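Long-range contact in Two-component sensor histidine kinase (Nostoc sp., PDB 6OZB), which probably senses light as a cyanobacterial phytochrome-type sensor histidine kinase, its GAF domain binding the bilin phycoerythrobilin: residues 15-26 and 183-194. The protein carries 1 engineered substitution. Sequence-based numbering, arbitrary orientation.
Sequences QESVLRRITARI and AMQMIVDQLAVA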
ATOM      1  N   GLN C  15      27.016  -7.059   4.210  1.00 27.58           N
ATOM      2  CA  GLN C  15      26.380  -6.933   5.541  1.00 27.91           C
ATOM      3  C   GLN C  15      27.106  -7.850   6.537  1.00 21.19           C
ATOM      4  O   GLN C  15      27.277  -7.503   7.698  1.00 23.64           O
ATOM      5  CB  GLN C  15      24.880  -7.273   5.562  1.00 28.14           C
ATOM      6  CG  GLN C  15      24.534  -8.738   5.405  1.00 40.11           C
ATOM      7  CD  GLN C  15      23.030  -9.023   5.320  1.00 48.68           C
ATOM      8  OE1 GLN C  15      22.558 -10.056   5.787  1.00 60.02           O
ATOM      9  NE2 GLN C  15      22.293  -8.138   4.704  1.00 37.39           N
ATOM     10  N   GLU C  16      27.536  -9.016   6.076  1.00 20.20           N
ATOM     11  CA  GLU C  16      28.225  -9.979   6.934  1.00 23.51           C
ATOM     12  C   GLU C  16      29.535  -9.365   7.453  1.00 28.65           C
ATOM     13  O   GLU C  16      29.916  -9.527   8.612  1.00 22.54           O
ATOM     14  CB  GLU C  16      28.475 -11.277   6.181  1.00 35.78           C
ATOM     15  CG  GLU C  16      27.200 -12.086   5.953  1.00 53.32           C
ATOM     16  CD  GLU C  16      26.479 -12.443   7.250  1.00 73.16           C
ATOM     17  OE1 GLU C  16      27.147 -12.877   8.217  1.00 77.58           O
ATOM     18  OE2 GLU C  16      25.239 -12.283   7.303  1.00 81.22           O
ATOM     19  N   SER C  17      30.219  -8.637   6.585  1.00 23.25           N
ATOM     20  CA  SER C  17      31.483  -8.040   6.969  1.00 23.11           C
ATOM     21  C   SER C  17      31.260  -6.897   7.975  1.00 18.51           C
ATOM     22  O   SER C  17      32.057  -6.721   8.887  1.00 20.21           O
ATOM     23  CB  SER C  17      32.208  -7.525   5.731  1.00 34.29           C
ATOM     24  OG  SER C  17      33.314  -6.732   6.098  1.00 50.85           O
ATOM     25  N   VAL C  18      30.178  -6.145   7.834  1.00 17.35           N
ATOM     26  CA  VAL C  18      29.840  -5.122   8.822  1.00 16.15           C
ATOM     27  C   VAL C  18      29.613  -5.731  10.206  1.00 26.38           C
ATOM     28  O   VAL C  18      30.052  -5.189  11.223  1.00 19.00           O
ATOM     29  CB  VAL C  18      28.585  -4.327   8.403  1.00 24.94           C
ATOM     30  CG1 VAL C  18      28.096  -3.443   9.540  1.00 20.23           C
ATOM     31  CG2 VAL C  18      28.890  -3.475   7.182  1.00 23.67           C
ATOM     32  N   LEU C  19      28.914  -6.852  10.247  1.00 16.77           N
ATOM     33  CA  LEU C  19      28.644  -7.505  11.524  1.00 17.69           C
ATOM     34  C   LEU C  19      29.930  -7.995  12.163  1.00 22.78           C
ATOM     35  O   LEU C  19      30.104  -7.870  13.368  1.00 18.92           O
ATOM     36  CB  LEU C  19      27.719  -8.698  11.318  1.00 23.10           C
ATOM     37  CG  LEU C  19      26.256  -8.428  10.916  1.00 30.38           C
ATOM     38  CD1 LEU C  19      25.424  -9.584  11.406  1.00 36.38           C
ATOM     39  CD2 LEU C  19      25.683  -7.130  11.373  1.00 24.48           C
ATOM     40  N   ARG C  20      30.822  -8.566  11.347  1.00 16.12           N
ATOM     41  CA  ARG C  20      32.099  -9.070  11.831  1.00 16.68           C
ATOM     42  C   ARG C  20      32.935  -7.942  12.373  1.00 16.21           C
ATOM     43  O   ARG C  20      33.627  -8.112  13.356  1.00 16.31           O
ATOM     44  CB  ARG C  20      32.860  -9.806  10.732  1.00 17.77           C
ATOM     45  CG  ARG C  20      32.293 -11.196  10.387  1.00 24.60           C
ATOM     46  CD  ARG C  20      33.250 -12.004   9.568  1.00 27.76           C
ATOM     47  NE  ARG C  20      33.539 -11.396   8.272  1.00 25.64           N
ATOM     48  CZ  ARG C  20      32.892 -11.629   7.131  1.00 33.12           C
ATOM     49  NH1 ARG C  20      31.882 -12.477   7.081  1.00 34.29           N
ATOM     50  NH2 ARG C  20      33.277 -11.011   6.019  1.00 32.92           N
ATOM     51  N   ARG C  21      32.865  -6.778  11.731  1.00 16.34           N
ATOM     52  CA  ARG C  21      33.686  -5.667  12.168  1.00 15.60           C
ATOM     53  C   ARG C  21      33.167  -5.125  13.516  1.00 23.89           C
ATOM     54  O   ARG C  21      33.947  -4.709  14.357  1.00 19.88           O
ATOM     55  CB  ARG C  21      33.714  -4.596  11.092  1.00 17.62           C
ATOM     56  CG  ARG C  21      34.558  -4.986   9.871  1.00 18.08           C
ATOM     57  CD  ARG C  21      34.447  -3.893   8.780  1.00 19.24           C
ATOM     58  NE  ARG C  21      35.151  -4.264   7.553  1.00 25.77           N
ATOM     59  CZ  ARG C  21      36.478  -4.219   7.408  1.00 27.45           C
ATOM     60  NH1 ARG C  21      37.251  -3.826   8.413  1.00 31.34           N
ATOM     61  NH2 ARG C  21      37.040  -4.577   6.257  1.00 30.01           N
ATOM     62  N   ILE C  22      31.858  -5.149  13.749  1.00 18.33           N
ATOM     63  CA  ILE C  22      31.339  -4.763  15.061  1.00 15.66           C
ATOM     64  C   ILE C  22      31.806  -5.743  16.116  1.00 14.33           C
ATOM     65  O   ILE C  22      32.250  -5.346  17.178  1.00 16.56           O
ATOM     66  CB  ILE C  22      29.777  -4.693  15.103  1.00 16.09           C
ATOM     67  CG1 ILE C  22      29.258  -3.629  14.155  1.00 19.18           C
ATOM     68  CG2 ILE C  22      29.292  -4.377  16.509  1.00 17.45           C
ATOM     69  CD1 ILE C  22      27.738  -3.724  13.925  1.00 22.12           C
ATOM     70  N   THR C  23      31.718  -7.021  15.794  0.65 14.83           N
ATOM     71  CA  THR C  23      32.089  -8.053  16.725  0.65 17.55           C
ATOM     72  C   THR C  23      33.570  -7.920  17.110  0.65 23.20           C
ATOM     73  O   THR C  23      33.926  -8.085  18.267  0.65 19.48           O
ATOM     74  CB  THR C  23      31.794  -9.428  16.139  0.65 22.88           C
ATOM     75  OG1 THR C  23      30.381  -9.539  15.897  0.65 23.62           O
ATOM     76  CG2 THR C  23      32.221 -10.496  17.075  0.65 19.24           C
ATOM     77  N   ALA C  24      34.420  -7.568  16.152  1.00 19.13           N
ATOM     78  CA  ALA C  24      35.843  -7.410  16.418  1.00 19.15           C
ATOM     79  C   ALA C  24      36.060  -6.309  17.448  1.00 19.72           C
ATOM     80  O   ALA C  24      36.916  -6.440  18.324  1.00 20.20           O
ATOM     81  CB  ALA C  24      36.603  -7.105  15.147  1.00 20.45           C
ATOM     82  N   ARG C  25      35.287  -5.228  17.346  1.00 16.00           N
ATOM     83  CA  ARG C  25      35.403  -4.127  18.288  1.00 15.09           C
ATOM     84  C   ARG C  25      34.967  -4.509  19.695  1.00 21.47           C
ATOM     85  O   ARG C  25      35.558  -4.070  20.690  1.00 18.78           O
ATOM     86  CB  ARG C  25      34.592  -2.929  17.819  1.00 16.90           C
ATOM     87  CG  ARG C  25      35.189  -2.283  16.587  1.00 18.46           C
ATOM     88  CD  ARG C  25      34.351  -1.126  16.125  1.00 27.76           C
ATOM     89  NE  ARG C  25      34.682  -0.929  14.732  1.00 43.38           N
ATOM     90  CZ  ARG C  25      33.831  -1.093  13.723  1.00 32.15           C
ATOM     91  NH1 ARG C  25      32.530  -1.398  13.905  1.00 32.44           N
ATOM     92  NH2 ARG C  25      34.289  -0.932  12.512  1.00 41.38           N
ATOM     93  N   ILE C  26      33.899  -5.290  19.775  1.00 17.82           N
ATOM     94  CA  ILE C  26      33.453  -5.815  21.070  1.00 17.53           C
ATOM     95  C   ILE C  26      34.563  -6.661  21.697  1.00 21.83           C
ATOM     96  O   ILE C  26      34.952  -6.453  22.840  1.00 23.50           O
ATOM     97  CB  ILE C  26      32.184  -6.688  20.927  1.00 17.56           C
ATOM     98  CG1 ILE C  26      30.996  -5.876  20.447  1.00 20.80           C
ATOM     99  CG2 ILE C  26      31.829  -7.361  22.286  1.00 22.12           C
ATOM    100  CD1 ILE C  26      29.810  -6.761  20.035  1.00 19.44           C
ATOM    101  N   ALA C 183      19.220  -6.277   6.334  1.00 18.61           N
ATOM    102  CA  ALA C 183      20.566  -5.833   6.688  1.00 20.65           C
ATOM    103  C   ALA C 183      20.564  -4.891   7.878  1.00 21.92           C
ATOM    104  O   ALA C 183      21.357  -5.056   8.801  1.00 21.21           O
ATOM    105  CB  ALA C 183      21.230  -5.158   5.506  1.00 22.60           C
ATOM    106  N   MET C 184      19.689  -3.895   7.853  1.00 16.91           N
ATOM    107  CA  MET C 184      19.568  -2.965   8.968  1.00 16.43           C
ATOM    108  C   MET C 184      19.198  -3.704  10.247  1.00 18.29           C
ATOM    109  O   MET C 184      19.681  -3.372  11.335  1.00 15.12           O
ATOM    110  CB  MET C 184      18.548  -1.869   8.624  1.00 13.21           C
ATOM    111  CG  MET C 184      19.117  -0.915   7.627  1.00 20.22           C
ATOM    112  SD  MET C 184      17.956   0.365   7.230  1.00 25.34           S
ATOM    113  CE  MET C 184      18.141   1.455   8.634  1.00 21.68           C
ATOM    114  N   GLN C 185      18.373  -4.730  10.118  1.00 16.12           N
ATOM    115  CA  GLN C 185      17.889  -5.467  11.295  1.00 15.54           C
ATOM    116  C   GLN C 185      19.030  -6.238  11.944  1.00 18.39           C
ATOM    117  O   GLN C 185      19.151  -6.285  13.168  1.00 17.67           O
ATOM    118  CB  GLN C 185      16.759  -6.417  10.933  1.00 17.48           C
ATOM    119  CG  GLN C 185      16.124  -7.111  12.186  1.00 19.16           C
ATOM    120  CD  GLN C 185      15.480  -6.112  13.118  1.00 27.33           C
ATOM    121  OE1 GLN C 185      14.637  -5.330  12.703  1.00 27.06           O
ATOM    122  NE2 GLN C 185      15.905  -6.101  14.372  1.00 21.78           N
ATOM    123  N   MET C 186      19.876  -6.845  11.128  1.00 18.50           N
ATOM    124  CA  MET C 186      21.023  -7.578  11.657  1.00 16.82           C
ATOM    125  C   MET C 186      22.003  -6.608  12.323  1.00 15.84           C
ATOM    126  O   MET C 186      22.606  -6.924  13.338  1.00 19.48           O
ATOM    127  CB  MET C 186      21.703  -8.395  10.562  1.00 19.41           C
ATOM    128  CG  MET C 186      20.824  -9.438   9.928  1.00 38.19           C
ATOM    129  SD  MET C 186      21.801 -10.618   8.991  1.00 88.15           S
ATOM    130  CE  MET C 186      23.210  -9.628   8.469  1.00 79.36           C
ATOM    131  N   ILE C 187      22.174  -5.437  11.732  1.00 16.21           N
ATOM    132  CA  ILE C 187      23.046  -4.427  12.310  1.00 17.68           C
ATOM    133  C   ILE C 187      22.534  -3.930  13.663  1.00 16.77           C
ATOM    134  O   ILE C 187      23.312  -3.817  14.621  1.00 16.67           O
ATOM    135  CB  ILE C 187      23.223  -3.227  11.356  1.00 13.01           C
ATOM    136  CG1 ILE C 187      24.051  -3.694  10.149  1.00 24.68           C
ATOM    137  CG2 ILE C 187      23.890  -2.068  12.049  1.00 18.47           C
ATOM    138  CD1 ILE C 187      23.878  -2.809   8.886  1.00 25.10           C
ATOM    139  N   VAL C 188      21.241  -3.629  13.778  1.00 14.48           N
ATOM    140  CA  VAL C 188      20.755  -3.215  15.095  1.00 14.77           C
ATOM    141  C   VAL C 188      20.770  -4.381  16.085  1.00 17.25           C
ATOM    142  O   VAL C 188      21.005  -4.147  17.268  1.00 17.99           O
ATOM    143  CB  VAL C 188      19.339  -2.549  15.048  1.00 17.52           C
ATOM    144  CG1 VAL C 188      19.388  -1.316  14.134  1.00 18.94           C
ATOM    145  CG2 VAL C 188      18.243  -3.481  14.611  1.00 18.01           C
ATOM    146  N   ASP C 189      20.576  -5.628  15.634  1.00 15.35           N
ATOM    147  CA  ASP C 189      20.697  -6.795  16.525  1.00 14.59           C
ATOM    148  C   ASP C 189      22.131  -6.929  17.053  1.00 20.18           C
ATOM    149  O   ASP C 189      22.349  -7.238  18.225  1.00 15.69           O
ATOM    150  CB  ASP C 189      20.316  -8.082  15.814  1.00 18.11           C
ATOM    151  CG  ASP C 189      18.806  -8.205  15.563  1.00 29.10           C
ATOM    152  OD1 ASP C 189      18.025  -7.396  16.122  1.00 26.73           O
ATOM    153  OD2 ASP C 189      18.415  -9.103  14.783  1.00 27.36           O
ATOM    154  N   GLN C 190      23.110  -6.682  16.184  1.00 17.63           N
ATOM    155  CA  GLN C 190      24.517  -6.768  16.582  1.00 20.66           C
ATOM    156  C   GLN C 190      24.899  -5.615  17.513  1.00 22.32           C
ATOM    157  O   GLN C 190      25.669  -5.801  18.448  1.00 18.99           O
ATOM    158  CB  GLN C 190      25.432  -6.783  15.346  1.00 18.59           C
ATOM    159  CG  GLN C 190      26.938  -7.033  15.671  1.00 14.57           C
ATOM    160  CD  GLN C 190      27.185  -8.406  16.295  1.00 14.81           C
ATOM    161  OE1 GLN C 190      27.195  -9.430  15.615  1.00 16.51           O
ATOM    162  NE2 GLN C 190      27.347  -8.432  17.612  1.00 19.51           N
ATOM    163  N   LEU C 191      24.366  -4.422  17.276  1.00 19.61           N
ATOM    164  CA  LEU C 191      24.621  -3.311  18.193  1.00 18.38           C
ATOM    165  C   LEU C 191      24.008  -3.569  19.560  1.00 19.38           C
ATOM    166  O   LEU C 191      24.594  -3.244  20.596  1.00 22.05           O
ATOM    167  CB  LEU C 191      24.073  -1.992  17.622  1.00 20.65           C
ATOM    168  CG  LEU C 191      24.840  -1.325  16.489  1.00 22.74           C
ATOM    169  CD1 LEU C 191      24.023  -0.148  15.957  1.00 22.48           C
ATOM    170  CD2 LEU C 191      26.212  -0.847  17.005  1.00 23.44           C
ATOM    171  N   ALA C 192      22.832  -4.175  19.562  1.00 17.13           N
ATOM    172  CA  ALA C 192      22.144  -4.527  20.788  1.00 15.71           C
ATOM    173  C   ALA C 192      23.024  -5.440  21.636  1.00 19.67           C
ATOM    174  O   ALA C 192      22.985  -5.371  22.878  1.00 16.82           O
ATOM    175  CB  ALA C 192      20.847  -5.186  20.484  1.00 24.24           C
ATOM    176  N   VAL C 193      23.766  -6.330  20.974  1.00 17.12           N
ATOM    177  CA  VAL C 193      24.704  -7.193  21.699  1.00 16.78           C
ATOM    178  C   VAL C 193      25.850  -6.368  22.315  1.00 15.28           C
ATOM    179  O   VAL C 193      26.206  -6.578  23.472  1.00 15.99           O
ATOM    180  CB  VAL C 193      25.298  -8.291  20.788  1.00 16.65           C
ATOM    181  CG1 VAL C 193      26.495  -8.984  21.456  1.00 21.19           C
ATOM    182  CG2 VAL C 193      24.251  -9.272  20.425  1.00 17.76           C
ATOM    183  N   ALA C 194      26.412  -5.434  21.559  1.00 14.87           N
ATOM    184  CA  ALA C 194      27.472  -4.583  22.089  1.00 18.41           C
ATOM    185  C   ALA C 194      26.951  -3.790  23.288  1.00 18.66           C
ATOM    186  O   ALA C 194      27.623  -3.649  24.303  1.00 16.41           O
ATOM    187  CB  ALA C 194      28.007  -3.635  21.009  1.00 17.30           C
TER
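The amide of Q190 turns one face toward helix 15-26, where the T23 hydroxyl lies over it in one of two conformers and I26 CD1 lies on the same side, out beyond NE2, 3.8 Å from that nitrogen. This is a knob-into-hole contact between two helices in a GAF-domain structure, the axes of segments 15-26 and 183-194 being 8° from parallel and 9.9 Å apart, with the Q190 side chain seated among L19, I22, T23 and I26. With CG opposite the main-chain nitrogen (chi1 -174°), the chain runs past I22, whose CG2 lies 3.6 Å from Q190 CG, and a bend at chi2 turns the amide toward helix 15-26. Cutting Q190 back to an alanine would probably leave I22 CG2 without the methylene it packs on and the hole poorly filled. One turn earlier, L19 splays its methyls: CD1 meets M186 CB at 4.0 Å, while CD2 packs on I187 CG1 at 4.0 Å. V18 CG1 reaches the same I187 carbon. Helix 32-47 also touches helix 15-26, through I22 on T39 and the R25–E42 salt bridge. M184 and V188 seat helix 178-201 on strands 150-158 and 161-170, and helix 15-26 packs against that helix. At the C-terminal end I26 points its CD1 at A194, 3.7 Å from the methyl CB.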